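Local structure of 3-oxo-tetronate kinase (Cupriavidus necator, 5DMH) at residues I157-N170 with L179-L191. The protein catalyses the ATP-dependent phosphorylation of 3-oxo-tetronate to 3-oxo-tetronate 4-phosphate. Numbering follows the deposited sequence.
Sequences IFRGHLFVGDALLN and LTPMTDASLVRVL
Leu187 N donates to Gly160 O at 2.9 Å and Leu162 N to Ala185 O at 2.9 Å; together these two bonds make a single beta bridge between His161 and Ser186. It joins a three-stranded antiparallel meander of the sugar-binding domain to the start of helix 187-193. Gly160 is the third residue of the type I' turn Phe158-His161, where positive phi comes easily without a side chain. Ser186 is the helix N-cap, and Asp184 OD1 accepts from Ser186 N in an Asx turn. From the opposite face of the carboxylate, Arg189 NH2 reaches the same oxygen, while Arg189 NE completes a side-on salt bridge to OD2. His161 ND1 donates to Arg159 O almost in the ring plane, though from above the carbonyl plane, helping set the imidazole's rotation; Ser186 CB lies over one ring face, a CH-pi contact at 4.0 Å from the centroid. Leu187 CD1 meets Leu162 CB and, the side chains crossing at about a right angle, Ile157 CD1; Ile230 of strand 228-231 adds to this core. Small Ala185 fits its methyl between Leu168 CD2 and Leu169 CB. With CG anti to the backbone N (chi1 177°), Leu169 sends CD2 to Met182 CB, 3.7 Å away. At the outer end, one water accepts from Asn170 ND2 and donates to Thr183 O at 2.8 Å.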
# COMPACT_ATOMS: atom_id res chain seq x y z
N ILE A 157 10.72 -1.34 14.61
CA ILE A 157 12.04 -0.88 14.22
C ILE A 157 12.87 -0.48 15.45
O ILE A 157 12.42 0.31 16.27
CB ILE A 157 12.00 0.34 13.26
CG1 ILE A 157 11.14 0.06 12.03
CG2 ILE A 157 13.40 0.67 12.77
CD1 ILE A 157 10.82 1.29 11.24
N PHE A 158 14.04 -1.10 15.57
CA PHE A 158 14.95 -0.93 16.71
C PHE A 158 16.37 -0.79 16.18
O PHE A 158 16.86 -1.64 15.46
CB PHE A 158 14.86 -2.12 17.69
CG PHE A 158 15.77 -2.00 18.89
CD1 PHE A 158 15.37 -1.28 20.01
CD2 PHE A 158 17.02 -2.60 18.91
CE1 PHE A 158 16.19 -1.19 21.11
CE2 PHE A 158 17.84 -2.49 20.01
CZ PHE A 158 17.42 -1.81 21.11
N ARG A 159 17.04 0.30 16.55
CA ARG A 159 18.37 0.62 16.03
C ARG A 159 18.41 0.50 14.51
O ARG A 159 19.39 0.07 13.93
CB ARG A 159 19.45 -0.21 16.71
CG ARG A 159 19.57 0.12 18.21
CD ARG A 159 20.69 -0.64 18.93
NE ARG A 159 20.77 -0.19 20.31
CZ ARG A 159 21.50 0.85 20.72
NH1 ARG A 159 22.25 1.55 19.88
NH2 ARG A 159 21.48 1.20 21.99
N GLY A 160 17.31 0.92 13.90
CA GLY A 160 17.17 1.01 12.46
C GLY A 160 16.87 -0.30 11.77
O GLY A 160 16.73 -0.32 10.55
N HIS A 161 16.79 -1.38 12.55
CA HIS A 161 16.58 -2.72 12.03
C HIS A 161 15.08 -3.06 12.09
O HIS A 161 14.42 -2.89 13.11
CB HIS A 161 17.41 -3.75 12.84
CG HIS A 161 18.88 -3.70 12.55
ND1 HIS A 161 19.67 -2.61 12.85
CD2 HIS A 161 19.71 -4.61 11.97
CE1 HIS A 161 20.92 -2.85 12.50
NE2 HIS A 161 20.97 -4.04 11.93
N LEU A 162 14.55 -3.56 10.98
CA LEU A 162 13.13 -3.88 10.89
C LEU A 162 12.83 -5.34 11.29
O LEU A 162 13.43 -6.29 10.78
CB LEU A 162 12.64 -3.60 9.46
CG LEU A 162 11.17 -3.86 9.13
CD1 LEU A 162 10.21 -3.11 10.02
CD2 LEU A 162 10.92 -3.50 7.69
N PHE A 163 11.88 -5.47 12.22
CA PHE A 163 11.38 -6.76 12.71
C PHE A 163 9.92 -6.98 12.29
O PHE A 163 9.10 -6.05 12.25
CB PHE A 163 11.46 -6.84 14.26
CG PHE A 163 12.88 -6.92 14.79
CD1 PHE A 163 13.64 -5.78 14.90
CD2 PHE A 163 13.43 -8.13 15.20
CE1 PHE A 163 14.95 -5.85 15.37
CE2 PHE A 163 14.73 -8.19 15.66
CZ PHE A 163 15.47 -7.05 15.76
N VAL A 164 9.67 -8.23 11.90
CA VAL A 164 8.34 -8.75 11.66
C VAL A 164 8.08 -9.81 12.74
O VAL A 164 8.69 -10.90 12.74
CB VAL A 164 8.25 -9.39 10.24
CG1 VAL A 164 6.89 -10.00 10.00
CG2 VAL A 164 8.57 -8.35 9.19
N GLY A 165 7.18 -9.50 13.66
CA GLY A 165 7.10 -10.24 14.90
C GLY A 165 8.46 -10.25 15.56
O GLY A 165 9.06 -9.20 15.64
N ASP A 166 8.95 -11.41 16.00
CA ASP A 166 10.30 -11.51 16.55
C ASP A 166 11.38 -11.87 15.52
O ASP A 166 12.51 -12.16 15.89
CB ASP A 166 10.38 -12.53 17.69
CG ASP A 166 9.60 -12.14 18.91
OD1 ASP A 166 9.43 -10.95 19.20
OD2 ASP A 166 9.14 -13.05 19.62
N ALA A 167 11.05 -11.83 14.24
CA ALA A 167 12.05 -12.12 13.21
C ALA A 167 12.51 -10.84 12.54
O ALA A 167 11.72 -9.94 12.30
CB ALA A 167 11.48 -13.07 12.16
N LEU A 168 13.79 -10.80 12.23
CA LEU A 168 14.35 -9.77 11.35
C LEU A 168 13.68 -9.91 9.97
O LEU A 168 13.27 -11.02 9.55
CB LEU A 168 15.85 -9.97 11.20
CG LEU A 168 16.73 -9.61 12.40
CD1 LEU A 168 18.12 -10.26 12.28
CD2 LEU A 168 16.82 -8.13 12.53
N LEU A 169 13.61 -8.79 9.28
CA LEU A 169 12.98 -8.70 7.97
C LEU A 169 13.45 -9.80 7.03
O LEU A 169 12.64 -10.40 6.30
CB LEU A 169 13.30 -7.35 7.33
CG LEU A 169 12.80 -7.04 5.92
CD1 LEU A 169 11.28 -7.00 5.93
CD2 LEU A 169 13.36 -5.70 5.42
N ASN A 170 14.75 -10.06 7.06
CA ASN A 170 15.37 -10.97 6.11
C ASN A 170 15.28 -12.44 6.52
O ASN A 170 15.78 -13.32 5.83
CB ASN A 170 16.82 -10.56 5.87
CG ASN A 170 17.66 -10.67 7.13
OD1 ASN A 170 17.23 -10.25 8.20
ND2 ASN A 170 18.82 -11.28 7.02
N LEU A 179 9.55 -10.04 -6.38
CA LEU A 179 10.05 -8.82 -7.03
C LEU A 179 11.12 -8.04 -6.27
O LEU A 179 12.06 -7.53 -6.90
CB LEU A 179 8.88 -7.88 -7.26
CG LEU A 179 8.08 -7.96 -8.55
CD1 LEU A 179 8.06 -9.31 -9.17
CD2 LEU A 179 6.66 -7.39 -8.34
N THR A 180 10.93 -7.86 -4.97
CA THR A 180 11.86 -7.13 -4.13
C THR A 180 12.25 -7.98 -2.91
O THR A 180 11.80 -7.70 -1.78
CB THR A 180 11.27 -5.79 -3.66
OG1 THR A 180 10.03 -6.02 -3.00
CG2 THR A 180 11.05 -4.87 -4.82
N PRO A 181 13.07 -9.01 -3.13
CA PRO A 181 13.52 -9.80 -2.00
C PRO A 181 14.34 -8.90 -1.06
O PRO A 181 15.26 -8.22 -1.51
CB PRO A 181 14.38 -10.89 -2.65
CG PRO A 181 14.83 -10.32 -3.96
CD PRO A 181 13.72 -9.41 -4.39
N MSE A 182 14.01 -8.94 0.23
CA MSE A 182 14.66 -8.11 1.24
C MSE A 182 15.60 -8.98 2.03
O MSE A 182 15.17 -9.78 2.87
CB MSE A 182 13.60 -7.46 2.12
CG MSE A 182 12.50 -6.81 1.33
SE MSE A 182 13.18 -5.37 0.15
CE MSE A 182 13.72 -4.18 1.56
N THR A 183 16.90 -8.86 1.76
CA THR A 183 17.89 -9.71 2.38
C THR A 183 18.68 -9.02 3.51
O THR A 183 19.58 -9.61 4.07
CB THR A 183 18.87 -10.28 1.36
OG1 THR A 183 19.57 -9.20 0.72
CG2 THR A 183 18.12 -11.06 0.31
N ASP A 184 18.31 -7.78 3.83
CA ASP A 184 19.03 -6.94 4.81
C ASP A 184 18.02 -6.21 5.69
O ASP A 184 17.20 -5.46 5.19
CB ASP A 184 19.90 -5.90 4.07
CG ASP A 184 20.84 -5.14 5.00
OD1 ASP A 184 20.72 -5.27 6.24
OD2 ASP A 184 21.72 -4.41 4.47
N ALA A 185 18.07 -6.43 7.00
CA ALA A 185 17.10 -5.83 7.92
C ALA A 185 17.53 -4.46 8.39
O ALA A 185 16.76 -3.77 9.05
CB ALA A 185 16.85 -6.74 9.12
N SER A 186 18.76 -4.08 8.07
CA SER A 186 19.27 -2.76 8.46
C SER A 186 18.77 -1.65 7.50
O SER A 186 19.30 -1.45 6.40
CB SER A 186 20.79 -2.78 8.54
OG SER A 186 21.26 -1.48 8.88
N LEU A 187 17.71 -0.98 7.90
CA LEU A 187 17.06 -0.02 7.03
C LEU A 187 17.95 1.19 6.73
O LEU A 187 17.80 1.82 5.70
CB LEU A 187 15.76 0.47 7.65
CG LEU A 187 14.66 -0.57 7.91
CD1 LEU A 187 13.36 0.11 8.37
CD2 LEU A 187 14.41 -1.40 6.66
N VAL A 188 18.87 1.52 7.64
CA VAL A 188 19.78 2.65 7.38
C VAL A 188 20.67 2.31 6.19
O VAL A 188 20.78 3.09 5.24
CB VAL A 188 20.62 3.03 8.62
CG1 VAL A 188 21.69 4.03 8.25
CG2 VAL A 188 19.72 3.57 9.70
N ARG A 189 21.21 1.09 6.21
CA ARG A 189 22.08 0.61 5.13
C ARG A 189 21.27 0.43 3.82
O ARG A 189 21.70 0.86 2.76
CB ARG A 189 22.73 -0.70 5.57
CG ARG A 189 23.73 -1.33 4.63
CD ARG A 189 24.57 -2.37 5.39
NE ARG A 189 23.74 -3.42 5.98
CZ ARG A 189 24.10 -4.21 7.00
NH1 ARG A 189 25.28 -4.08 7.58
NH2 ARG A 189 23.27 -5.14 7.44
N VAL A 190 20.10 -0.17 3.92
CA VAL A 190 19.24 -0.39 2.75
C VAL A 190 18.86 0.95 2.10
O VAL A 190 19.00 1.12 0.90
CB VAL A 190 17.97 -1.18 3.14
CG1 VAL A 190 16.94 -1.22 2.00
CG2 VAL A 190 18.34 -2.60 3.57
N LEU A 191 18.39 1.90 2.89
CA LEU A 191 17.97 3.18 2.34
C LEU A 191 19.16 3.96 1.78
O LEU A 191 19.05 4.60 0.71
CB LEU A 191 17.24 4.00 3.41
CG LEU A 191 16.63 5.35 2.97
CD1 LEU A 191 15.78 5.21 1.70
CD2 LEU A 191 15.81 5.92 4.10
O HOH W 1 20.06 -12.34 4.27